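Local coordinates for kelch domain-containing protein (PDB 5C86) that probably oxidises alcohols to aldehydes as a copper enzyme of the galactose oxidase and glyoxal oxidase family, here in its metal-free form, at residues 84-89 with 106-111; 75-80 with 129-134; 284-289 with 312-317; 338-343 with 370-375; 213-216 with 220-223. All coordinates share one frame; numbering follows the deposited sequence.

Interaction 1: 84-89 with 106-111; sequences IIVTGG and SPWTPL
Val86 and Trp108 meet inside one four-stranded blade of the Kelch beta-propeller, where strand 84-87 is second and strand 109-111 fourth and outermost, with strand 95-98 between them; Trp108 stands just ahead of strand 109-111. The tight part lies around the six-membered ring of Trp108, which reaches past the intervening strand. Val86 puts CG2 3.4 Å from CZ3 and 3.5 Å from CH2 of the tryptophan, the two side chains crossing at about a right angle. A branched valine suits this spot: CG1 lies anti to the backbone N (chi1 179°), which leaves CG2 to turn to the indole. Ile84, on the same face of its strand, adds CG2 at 3.9 Å from Trp108 CH2, while its carbonyl O sits 3.5 Å from Trp108 CZ3. The large flat indole can therefore touch two alternate residues of one strand at once. Met71 also packs on both Val86 and Trp108, and Leu29 and Trp31 of strand 28-31, in the preceding blade, pack on Trp108 and Val86 respectively. The loose part lies on the other face, where Leu111, partly exposed, and Ile85 approach with little overlap. Leu111 also rests on Thr95 and Val97 of the strand between. No hydrogen bond crosses between the two segments, and the indole N-H is turned to Gln65 OE1 in a weak bond. On the loose side the closest approach is Ile85 CD1 to Leu111 CD1, 4.3 Å.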
# COMPACT_ATOMS: atom_id res chain seq x y z
N ILE A 84 10.17 3.56 -8.09
CA ILE A 84 9.98 2.60 -6.97
C ILE A 84 11.31 2.42 -6.25
O ILE A 84 12.28 1.94 -6.85
CB ILE A 84 9.45 1.27 -7.46
CG1 ILE A 84 8.21 1.42 -8.32
CG2 ILE A 84 9.23 0.36 -6.25
CD1 ILE A 84 7.87 0.23 -9.09
N ILE A 85 11.36 2.90 -5.05
CA ILE A 85 12.55 2.83 -4.21
C ILE A 85 12.42 1.72 -3.20
O ILE A 85 11.50 1.75 -2.35
CB ILE A 85 12.83 4.16 -3.56
CG1 ILE A 85 13.14 5.29 -4.64
CG2 ILE A 85 14.02 4.07 -2.57
CD1 ILE A 85 13.40 6.68 -4.10
N VAL A 86 13.30 0.70 -3.25
CA VAL A 86 13.25 -0.47 -2.42
C VAL A 86 14.50 -0.52 -1.54
O VAL A 86 15.61 -0.43 -2.06
CB VAL A 86 13.07 -1.71 -3.28
CG1 VAL A 86 13.04 -2.96 -2.49
CG2 VAL A 86 11.81 -1.64 -4.15
N THR A 87 14.32 -0.71 -0.26
CA THR A 87 15.39 -0.59 0.74
C THR A 87 15.55 -1.88 1.49
O THR A 87 14.60 -2.45 2.02
CB THR A 87 15.14 0.52 1.73
OG1 THR A 87 13.74 0.55 2.18
CG2 THR A 87 15.43 1.83 1.13
N GLY A 88 16.81 -2.31 1.65
CA GLY A 88 17.12 -3.40 2.62
C GLY A 88 16.52 -4.71 2.25
O GLY A 88 16.32 -5.06 1.08
N GLY A 89 16.20 -5.47 3.30
CA GLY A 89 15.76 -6.81 3.13
C GLY A 89 16.95 -7.77 3.18
O GLY A 89 17.83 -7.57 4.01
N SER A 106 13.61 -2.80 -17.49
CA SER A 106 14.95 -2.34 -17.40
C SER A 106 15.60 -2.67 -16.02
O SER A 106 14.89 -3.03 -15.06
CB SER A 106 14.99 -0.86 -17.76
OG SER A 106 14.52 0.05 -16.74
N PRO A 107 16.93 -2.50 -15.88
CA PRO A 107 17.58 -2.91 -14.63
C PRO A 107 17.23 -1.99 -13.46
O PRO A 107 17.18 -0.77 -13.62
CB PRO A 107 19.08 -2.85 -14.95
CG PRO A 107 19.13 -3.04 -16.49
CD PRO A 107 17.93 -2.29 -16.98
N TRP A 108 17.07 -2.58 -12.29
CA TRP A 108 17.04 -1.78 -11.07
C TRP A 108 18.41 -1.21 -10.92
O TRP A 108 19.43 -1.92 -11.17
CB TRP A 108 16.72 -2.66 -9.87
CG TRP A 108 15.27 -3.15 -9.85
CD1 TRP A 108 14.67 -4.07 -10.61
CD2 TRP A 108 14.23 -2.62 -8.97
NE1 TRP A 108 13.31 -4.19 -10.28
CE2 TRP A 108 13.06 -3.30 -9.27
CE3 TRP A 108 14.23 -1.66 -7.99
CZ2 TRP A 108 11.85 -3.03 -8.61
CZ3 TRP A 108 13.09 -1.42 -7.34
CH2 TRP A 108 11.92 -2.09 -7.65
N THR A 109 18.54 -0.01 -10.49
CA THR A 109 19.87 0.57 -10.28
C THR A 109 20.13 0.97 -8.83
O THR A 109 19.21 1.21 -8.06
CB THR A 109 20.03 1.75 -11.24
OG1 THR A 109 19.14 2.83 -10.86
CG2 THR A 109 19.81 1.29 -12.67
N PRO A 110 21.39 1.15 -8.41
CA PRO A 110 21.65 1.45 -7.05
C PRO A 110 21.53 2.87 -6.69
O PRO A 110 21.83 3.76 -7.47
CB PRO A 110 23.15 1.00 -6.87
CG PRO A 110 23.69 1.18 -8.21
CD PRO A 110 22.61 0.73 -9.14
N LEU A 111 21.08 3.09 -5.49
CA LEU A 111 21.17 4.32 -4.78
C LEU A 111 22.07 4.16 -3.60
O LEU A 111 22.60 3.08 -3.40
CB LEU A 111 19.76 4.85 -4.41
CG LEU A 111 18.80 5.19 -5.58
CD1 LEU A 111 17.45 5.68 -5.05
CD2 LEU A 111 19.36 6.28 -6.46

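Interaction 2: 75-80 with 129-134; sequences GTSLDA and GKIFVI
Ser77 and Ile131 face each other between consecutive blades of the Kelch propeller: strand 75-78 is the first, inner strand of one, and strand 131-134 the second strand of the next. The direct contact is light van der Waals packing by the methyls of Ile131. Its CG2, anti to the backbone N, comes 4.1 Å from Ser77 OG, while CD1 lies 4.2 Å from Ser77 CB and 4.4 Å from Asp79 CB. A branched isoleucine thus spreads over two residues of the facing chain, and it also packs on Ile85. Among polar groups, the small Ser77 can sit against this hydrocarbon because its hydroxyl is satisfied close by: OG donates to the carbonyl O of Thr76 at 2.8 Å, almost side-on to the C=O (96°), and is also bonded to Ser123 OG. Asp79 turns its carboxylate to a salt bridge with Arg83, with OD1 taking the N-H of Asp81, so that mainly its CB is offered to Ile131. The last kind of link is water. Gly129, whose phi of 80° suits a residue without a side chain, directs its carbonyl O to a water at 2.8 Å, and that same water accepts the N-H of Ala80, also at 2.8 Å.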
# COMPACT_ATOMS: atom_id res chain seq x y z
N GLY A 75 11.80 -2.40 2.62
CA GLY A 75 10.88 -1.28 2.57
C GLY A 75 10.59 -0.92 1.16
O GLY A 75 11.42 -1.14 0.24
N THR A 76 9.40 -0.35 0.91
CA THR A 76 9.06 0.06 -0.49
C THR A 76 8.43 1.44 -0.39
O THR A 76 7.61 1.71 0.52
CB THR A 76 8.13 -0.85 -1.17
OG1 THR A 76 6.87 -0.90 -0.48
CG2 THR A 76 8.66 -2.21 -1.26
N SER A 77 8.71 2.29 -1.35
CA SER A 77 8.00 3.57 -1.52
C SER A 77 8.10 4.02 -2.93
O SER A 77 9.05 3.63 -3.64
CB SER A 77 8.53 4.68 -0.64
OG SER A 77 8.35 4.41 0.77
N LEU A 78 7.11 4.79 -3.41
CA LEU A 78 7.20 5.48 -4.69
C LEU A 78 7.50 6.93 -4.49
O LEU A 78 6.90 7.59 -3.68
CB LEU A 78 5.93 5.36 -5.46
CG LEU A 78 5.81 4.06 -6.20
CD1 LEU A 78 5.50 2.92 -5.23
CD2 LEU A 78 4.73 4.00 -7.26
N ASP A 79 8.49 7.46 -5.18
CA ASP A 79 8.89 8.82 -4.99
C ASP A 79 8.07 9.80 -5.86
O ASP A 79 7.13 9.41 -6.54
CB ASP A 79 10.43 9.01 -5.23
CG ASP A 79 10.84 9.06 -6.66
OD1 ASP A 79 10.07 8.89 -7.64
OD2 ASP A 79 12.13 9.20 -6.82
N ALA A 80 8.45 11.08 -5.79
CA ALA A 80 7.70 12.14 -6.50
C ALA A 80 7.58 11.91 -8.00
O ALA A 80 6.61 12.38 -8.64
CB ALA A 80 8.30 13.45 -6.21
N GLY A 129 8.78 14.80 -0.34
CA GLY A 129 9.27 13.92 -1.30
C GLY A 129 10.49 13.09 -0.82
O GLY A 129 11.04 12.31 -1.60
N LYS A 130 10.75 13.16 0.45
CA LYS A 130 11.86 12.36 1.02
C LYS A 130 11.33 10.99 1.37
O LYS A 130 10.12 10.78 1.38
CB LYS A 130 12.46 13.07 2.24
CG LYS A 130 13.18 14.34 1.81
CD LYS A 130 13.84 14.98 3.01
CE LYS A 130 14.60 16.21 2.52
NZ LYS A 130 15.07 17.00 3.69
N ILE A 131 12.23 10.06 1.62
CA ILE A 131 11.84 8.66 1.97
C ILE A 131 12.26 8.37 3.39
O ILE A 131 13.50 8.37 3.68
CB ILE A 131 12.40 7.59 1.06
CG1 ILE A 131 12.29 7.85 -0.43
CG2 ILE A 131 11.90 6.25 1.51
CD1 ILE A 131 10.90 8.09 -0.98
N PHE A 132 11.33 8.19 4.29
CA PHE A 132 11.60 7.95 5.74
C PHE A 132 11.50 6.47 5.99
O PHE A 132 10.50 5.83 5.55
CB PHE A 132 10.60 8.70 6.59
CG PHE A 132 10.66 8.45 8.05
CD1 PHE A 132 11.76 8.84 8.81
CD2 PHE A 132 9.62 7.77 8.68
CE1 PHE A 132 11.74 8.71 10.20
CE2 PHE A 132 9.64 7.58 10.08
CZ PHE A 132 10.70 8.05 10.84
N VAL A 133 12.49 5.91 6.69
CA VAL A 133 12.38 4.49 7.13
C VAL A 133 12.62 4.40 8.61
O VAL A 133 13.40 5.21 9.19
CB VAL A 133 13.33 3.52 6.39
CG1 VAL A 133 13.21 3.59 4.88
CG2 VAL A 133 14.79 3.81 6.69
N ILE A 134 11.99 3.40 9.24
CA ILE A 134 12.24 3.15 10.62
C ILE A 134 11.96 1.70 10.94
O ILE A 134 11.10 1.05 10.32
CB ILE A 134 11.46 4.13 11.53
CG1 ILE A 134 12.02 4.13 12.99
CG2 ILE A 134 9.94 3.83 11.52
CD1 ILE A 134 11.51 5.27 13.83
O HOH W 1 10.58 12.27 -4.33

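Interaction 3: 284-289 with 312-317; sequences VVMPDG and PELFDP
A type I beta turn, Met286 to Gly289, joins the first and second strands of a Kelch propeller blade, and its two ends touch Leu314 of the third strand and Pro317 just after it. The turn is closed by the Gly289 N-H bonded to Met286 O at 2.9 Å. Each residue suits its corner: Pro287 has its phi fixed near the value the turn requires, and Gly289 takes a positive phi (93°) at which a side chain would run into the preceding carbonyl.

Met286 supplies the apolar half of the contact. Its CG is anti to the carbonyl carbon and the chain bends at the sulfur (chi3 -75°), which carries the terminal CE obliquely across to Leu314 CD1. At 3.5 Å this methyl-methyl approach is tighter than ordinary van der Waals contact. A long, unbranched methionine is well suited to reach past the middle strand, and Leu314 meets it with a branch extended from a CG anti to the backbone N.

The second half is backbone against ring. Gly289 O lies 3.3 Å from Pro317 CD and 3.4 Å from its CG, so the carbonyl rests against these two ring CH2 groups; the proline nitrogen, bonded to CD, has no hydrogen to give.

Strand 291-294 runs between the two segments, with Trp292 beside Met286 and Ile291 against Pro317. Pro317 further touches Tyr229 of the neighbouring blade's strand 225-230, while Pro287 O is bonded to Ser414 and Arg431 in the strands 412-422 and 431-438.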
# COMPACT_ATOMS: atom_id res chain seq x y z
N VAL A 284 -7.17 -2.71 0.93
CA VAL A 284 -7.05 -1.92 -0.28
C VAL A 284 -8.16 -0.90 -0.31
O VAL A 284 -9.33 -1.25 -0.29
CB VAL A 284 -7.07 -2.80 -1.54
CG1 VAL A 284 -7.03 -1.93 -2.80
CG2 VAL A 284 -5.88 -3.77 -1.54
N VAL A 285 -7.80 0.38 -0.45
CA VAL A 285 -8.79 1.44 -0.67
C VAL A 285 -9.16 1.56 -2.15
O VAL A 285 -8.30 1.52 -2.99
CB VAL A 285 -8.43 2.81 -0.05
CG1 VAL A 285 -7.27 3.47 -0.68
CG2 VAL A 285 -9.63 3.80 -0.09
N MET A 286 -10.45 1.66 -2.41
CA MET A 286 -11.05 1.78 -3.72
C MET A 286 -11.50 3.21 -4.04
O MET A 286 -11.64 4.04 -3.14
CB MET A 286 -12.20 0.81 -3.76
CG MET A 286 -11.73 -0.64 -3.93
SD MET A 286 -13.11 -1.76 -3.57
CE MET A 286 -13.09 -1.59 -1.99
N PRO A 287 -11.76 3.49 -5.33
CA PRO A 287 -12.07 4.88 -5.67
C PRO A 287 -13.27 5.47 -4.98
O PRO A 287 -13.27 6.72 -4.83
CB PRO A 287 -12.32 4.85 -7.18
CG PRO A 287 -12.18 3.47 -7.58
CD PRO A 287 -11.43 2.71 -6.53
N ASP A 288 -14.26 4.70 -4.61
CA ASP A 288 -15.41 5.21 -3.89
C ASP A 288 -15.23 5.35 -2.44
O ASP A 288 -16.17 5.75 -1.74
CB ASP A 288 -16.60 4.27 -4.08
CG ASP A 288 -16.36 2.83 -3.69
OD1 ASP A 288 -15.28 2.49 -3.22
OD2 ASP A 288 -17.33 2.01 -3.86
N GLY A 289 -14.04 5.05 -1.91
CA GLY A 289 -13.77 5.22 -0.48
C GLY A 289 -14.02 4.02 0.37
O GLY A 289 -13.64 4.01 1.51
N PRO A 312 -13.26 -12.59 2.07
CA PRO A 312 -12.84 -11.17 2.28
C PRO A 312 -14.03 -10.41 2.77
O PRO A 312 -15.18 -10.88 2.67
CB PRO A 312 -12.43 -10.71 0.92
CG PRO A 312 -12.13 -11.97 0.06
CD PRO A 312 -13.12 -12.96 0.66
N GLU A 313 -13.79 -9.18 3.25
CA GLU A 313 -14.82 -8.25 3.65
C GLU A 313 -14.65 -6.92 2.99
O GLU A 313 -13.56 -6.45 2.80
CB GLU A 313 -14.88 -8.13 5.17
CG GLU A 313 -15.50 -9.39 5.83
CD GLU A 313 -15.37 -9.33 7.36
OE1 GLU A 313 -14.23 -9.61 7.91
OE2 GLU A 313 -16.38 -8.90 8.04
N LEU A 314 -15.77 -6.34 2.61
CA LEU A 314 -15.88 -4.99 2.05
C LEU A 314 -16.31 -4.07 3.17
O LEU A 314 -17.35 -4.28 3.79
CB LEU A 314 -16.88 -4.99 0.90
CG LEU A 314 -17.03 -3.68 0.18
CD1 LEU A 314 -15.75 -3.14 -0.40
CD2 LEU A 314 -18.07 -3.92 -0.93
N PHE A 315 -15.48 -3.07 3.50
CA PHE A 315 -15.79 -2.16 4.59
C PHE A 315 -16.19 -0.79 4.02
O PHE A 315 -15.54 -0.28 3.14
CB PHE A 315 -14.58 -1.97 5.48
CG PHE A 315 -14.75 -0.95 6.58
CD1 PHE A 315 -15.54 -1.22 7.67
CD2 PHE A 315 -14.15 0.30 6.50
CE1 PHE A 315 -15.64 -0.30 8.68
CE2 PHE A 315 -14.27 1.24 7.49
CZ PHE A 315 -15.05 0.93 8.59
N ASP A 316 -17.27 -0.19 4.56
CA ASP A 316 -17.75 1.11 4.13
C ASP A 316 -17.49 2.09 5.26
O ASP A 316 -18.15 2.04 6.26
CB ASP A 316 -19.25 1.06 3.77
CG ASP A 316 -19.79 2.40 3.33
OD1 ASP A 316 -19.08 3.45 3.49
OD2 ASP A 316 -20.93 2.29 2.76
N PRO A 317 -16.52 2.95 5.15
CA PRO A 317 -16.20 3.85 6.28
C PRO A 317 -17.30 4.85 6.56
O PRO A 317 -17.31 5.32 7.67
CB PRO A 317 -14.93 4.58 5.82
CG PRO A 317 -14.37 3.69 4.78
CD PRO A 317 -15.53 3.10 4.05

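Interaction 4: 338-343 with 370-375; sequences ALLMAD and PPYLFE
Asp343 and Leu373 mark the nearest approach of the two backbones, their CA atoms 9.6 Å apart, where the turn after strand 336-340 faces a short 3-10 segment. That segment is held by Leu373 N to Pro370 O and Phe374 N to Pro371 O bonds, each 3.0 Å, and it carries Tyr372 and Leu373 on successive residues. At this spacing the reach of Leu373, Tyr372 and Leu340 makes the contact, and makes it lightly. Leu373, its CG anti to the carbonyl carbon (chi1 -61°), extends CD1 to 4.2 Å from the carbonyl O of Asp343; that oxygen is itself bonded to Arg384, so the leucine methyl lies beside an acceptor already in use. Tyr372 sends its hydroxyl to 4.4 Å from Leu340 CD1.

This belongs to the seventh propeller blade, the one that closes the ring: its outer strand 5-11 comes from the start of the chain, while 336-340 is the inner strand. The chain leaves strand 364-369 for 370-375 and goes on to the early-set domain.

A tyrosine fits here because its two ends do different work. The OH is hydrogen-bonded to Ala344 O, just beyond Asp343, which ties the loop to the turn. The ring has Pro370 CB 3.7 Å above one face, toward the rim, and Leu373 CG in plane at its edge, which probably limits the rotation of the ring.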
# COMPACT_ATOMS: atom_id res chain seq x y z
N ALA A 338 -2.07 -7.73 -2.00
CA ALA A 338 -3.25 -7.26 -2.70
C ALA A 338 -2.99 -5.80 -3.10
O ALA A 338 -2.24 -5.11 -2.42
CB ALA A 338 -4.50 -7.33 -1.87
N LEU A 339 -3.57 -5.39 -4.22
CA LEU A 339 -3.23 -4.11 -4.76
C LEU A 339 -4.34 -3.62 -5.69
O LEU A 339 -4.86 -4.36 -6.54
CB LEU A 339 -1.91 -4.17 -5.51
CG LEU A 339 -1.20 -2.83 -5.62
CD1 LEU A 339 -0.57 -2.44 -4.32
CD2 LEU A 339 -0.20 -2.87 -6.73
N LEU A 340 -4.70 -2.33 -5.57
CA LEU A 340 -5.65 -1.73 -6.52
C LEU A 340 -5.02 -1.53 -7.87
O LEU A 340 -3.93 -1.00 -7.97
CB LEU A 340 -6.09 -0.34 -6.04
CG LEU A 340 -7.14 0.36 -6.87
CD1 LEU A 340 -8.40 -0.42 -6.83
CD2 LEU A 340 -7.36 1.77 -6.35
N MET A 341 -5.77 -1.89 -8.92
CA MET A 341 -5.38 -1.69 -10.33
C MET A 341 -6.06 -0.43 -10.93
O MET A 341 -7.13 -0.04 -10.47
CB MET A 341 -5.79 -2.95 -11.09
CG MET A 341 -5.22 -4.26 -10.53
SD MET A 341 -3.42 -4.28 -10.37
CE MET A 341 -2.88 -4.32 -12.03
N ALA A 342 -5.55 0.04 -12.05
CA ALA A 342 -6.14 1.24 -12.69
C ALA A 342 -7.52 0.93 -13.24
O ALA A 342 -8.36 1.81 -13.39
CB ALA A 342 -5.19 1.74 -13.76
N ASP A 343 -7.85 -0.34 -13.49
CA ASP A 343 -9.20 -0.71 -13.94
C ASP A 343 -10.17 -0.84 -12.80
O ASP A 343 -11.30 -1.27 -12.97
CB ASP A 343 -9.24 -1.90 -14.89
CG ASP A 343 -8.93 -3.19 -14.23
OD1 ASP A 343 -8.56 -3.18 -13.07
OD2 ASP A 343 -9.03 -4.26 -14.87
N PRO A 370 -14.96 -5.43 -7.86
CA PRO A 370 -15.91 -5.08 -6.87
C PRO A 370 -17.36 -4.85 -7.36
O PRO A 370 -17.57 -4.71 -8.57
CB PRO A 370 -15.32 -3.75 -6.24
CG PRO A 370 -13.91 -3.77 -6.63
CD PRO A 370 -13.88 -4.41 -7.99
N PRO A 371 -18.34 -4.73 -6.45
CA PRO A 371 -19.77 -4.48 -6.84
C PRO A 371 -19.92 -3.27 -7.75
O PRO A 371 -20.84 -3.27 -8.58
CB PRO A 371 -20.47 -4.27 -5.53
CG PRO A 371 -19.65 -5.06 -4.57
CD PRO A 371 -18.22 -4.92 -4.99
N TYR A 372 -19.08 -2.22 -7.64
CA TYR A 372 -19.32 -1.05 -8.42
C TYR A 372 -19.04 -1.30 -9.91
O TYR A 372 -19.28 -0.38 -10.72
CB TYR A 372 -18.48 0.17 -7.91
CG TYR A 372 -16.99 0.01 -7.75
CD1 TYR A 372 -16.16 -0.67 -8.63
CD2 TYR A 372 -16.36 0.64 -6.69
CE1 TYR A 372 -14.81 -0.80 -8.48
CE2 TYR A 372 -14.96 0.50 -6.51
CZ TYR A 372 -14.20 -0.21 -7.39
OH TYR A 372 -12.83 -0.33 -7.20
N LEU A 373 -18.53 -2.45 -10.32
CA LEU A 373 -18.36 -2.75 -11.75
C LEU A 373 -19.55 -3.52 -12.28
O LEU A 373 -19.49 -3.86 -13.47
CB LEU A 373 -17.06 -3.53 -11.99
CG LEU A 373 -15.75 -2.81 -11.58
CD1 LEU A 373 -14.56 -3.66 -11.98
CD2 LEU A 373 -15.66 -1.45 -12.24
N PHE A 374 -20.58 -3.70 -11.50
CA PHE A 374 -21.77 -4.46 -11.93
C PHE A 374 -22.96 -3.62 -11.78
O PHE A 374 -23.08 -2.64 -10.97
CB PHE A 374 -21.91 -5.75 -11.12
CG PHE A 374 -20.73 -6.63 -11.27
CD1 PHE A 374 -20.59 -7.47 -12.41
CD2 PHE A 374 -19.61 -6.60 -10.38
CE1 PHE A 374 -19.45 -8.19 -12.62
CE2 PHE A 374 -18.53 -7.35 -10.58
CZ PHE A 374 -18.40 -8.14 -11.69
N GLU A 375 -23.99 -3.99 -12.56
CA GLU A 375 -25.26 -3.40 -12.46
C GLU A 375 -25.99 -3.80 -11.17
O GLU A 375 -25.41 -4.51 -10.36
CB GLU A 375 -26.07 -3.76 -13.75
CG GLU A 375 -25.58 -3.19 -15.06
CD GLU A 375 -25.45 -1.63 -15.07
OE1 GLU A 375 -26.11 -0.95 -14.21
OE2 GLU A 375 -24.60 -1.10 -15.84

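Interaction 5: 213-216 with 220-223; sequences GLRG and DSMC
Arg215 runs out nearly straight from the backbone, its CG anti to N (chi1 -170°) and the next torsion extended as well, before a bend at chi3 (54°) swings the guanidinium to Ser221. Ser221 answers with OG anti to its carbonyl carbon, which brings that oxygen 3.5 Å from Arg215 NH2, with CB 3.8 Å from the same nitrogen. The serine oxygen approaches the guanidinium obliquely, whereas Asp220 CA lies near its plane, at the edge, 4.5 Å from NH2.

The two segments belong to the connection from the outer strand 208-214 of one propeller blade to the inner strand 225-230 of the next. Arg215 is the centre of an inverse gamma turn, with a weak Gly216 N to Leu214 O bond of 2.8 Å. Gly216 follows with positive phi, as suits a residue with no side chain.

Each polar end has partners in the surrounding loops. Arg215 NE forms a salt bridge with Asp218, NH1 reaches the carbonyls of Ala192 and Ser195, and NH2 that of Pro194; Ser221 OG is hydrogen-bonded to Asp218 OD2 and Glu219 O. The carboxylate of Asp220 takes the backbone N-H groups of Lys196 and Gln170.

The planar guanidinium, with its several N-H groups, thus gathers backbone oxygens of the 192-195 loop and the carboxylate of Asp218 in the connection, and Asp218 is shared between it and Ser221. Burial beside that carboxylate should favour the charged form of the arginine. Asp220 OD1, 5.7 Å from NH2, is not in contact but would probably add to the attraction.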
# COMPACT_ATOMS: atom_id res chain seq x y z
N GLY A 213 -0.95 9.31 21.35
CA GLY A 213 -1.99 8.69 22.08
C GLY A 213 -1.98 7.17 21.85
O GLY A 213 -1.24 6.66 20.97
N LEU A 214 -2.75 6.49 22.64
CA LEU A 214 -3.10 5.10 22.44
C LEU A 214 -4.10 4.95 21.33
O LEU A 214 -5.01 5.79 21.13
CB LEU A 214 -3.68 4.45 23.67
CG LEU A 214 -2.73 4.32 24.84
CD1 LEU A 214 -3.51 3.88 26.08
CD2 LEU A 214 -1.64 3.33 24.52
N ARG A 215 -4.03 3.80 20.64
CA ARG A 215 -5.04 3.46 19.67
C ARG A 215 -6.29 2.92 20.36
O ARG A 215 -6.59 1.74 20.41
CB ARG A 215 -4.49 2.47 18.61
CG ARG A 215 -5.43 2.26 17.44
CD ARG A 215 -4.86 1.44 16.25
NE ARG A 215 -4.35 0.16 16.72
CZ ARG A 215 -3.10 -0.07 17.12
NH1 ARG A 215 -2.12 0.74 16.87
NH2 ARG A 215 -2.82 -1.22 17.73
N GLY A 216 -7.02 3.84 20.98
CA GLY A 216 -8.20 3.42 21.77
C GLY A 216 -7.88 2.41 22.83
O GLY A 216 -6.88 2.56 23.50
N ASP A 220 -1.68 -4.36 20.99
CA ASP A 220 -0.67 -4.42 19.96
C ASP A 220 -1.16 -5.36 18.82
O ASP A 220 -1.83 -6.40 19.06
CB ASP A 220 0.58 -5.03 20.52
CG ASP A 220 1.32 -4.11 21.48
OD1 ASP A 220 1.08 -2.89 21.56
OD2 ASP A 220 2.28 -4.63 22.12
N SER A 221 -0.88 -4.95 17.55
CA SER A 221 -1.58 -5.54 16.41
C SER A 221 -0.61 -5.71 15.25
O SER A 221 -0.84 -5.24 14.13
CB SER A 221 -2.69 -4.56 15.98
OG SER A 221 -3.75 -4.50 16.92
N MET A 222 0.39 -6.56 15.45
CA MET A 222 1.38 -6.81 14.43
C MET A 222 0.71 -7.46 13.23
O MET A 222 -0.08 -8.37 13.41
CB MET A 222 2.45 -7.73 14.96
CG MET A 222 3.56 -8.07 13.95
SD MET A 222 4.46 -6.67 13.25
CE MET A 222 5.39 -6.09 14.65
N CYS A 223 1.04 -6.95 12.05
CA CYS A 223 0.49 -7.43 10.78
C CYS A 223 -1.00 -7.34 10.72
O CYS A 223 -1.66 -8.12 10.03
CB CYS A 223 1.01 -8.81 10.41
SG CYS A 223 2.85 -8.75 10.22

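In the fold
All five contacts are largely buried, yet their chemistry changes with place. Interactions 1 and 2 share one blade: strands 75-78 and 84-87 are neighbours, joined by Ile85 N to Ser77 O (2.8 Å), and interaction 1 is nested within the loop that interaction 2 closes. The first works within the blade, the second between blades. Interactions 3 and 4 also touch, since Tyr372 packs against Met286, Pro287 and Asp288, so the sixth blade meets the exit loop of the seventh. Interaction 5 stands apart, its centre at least 21 Å from the others, and is polar where 1 and 3 are mostly apolar. In interactions 1, 3 and 4 one touching residue each (Leu111, Pro317, Asp343) is partly exposed.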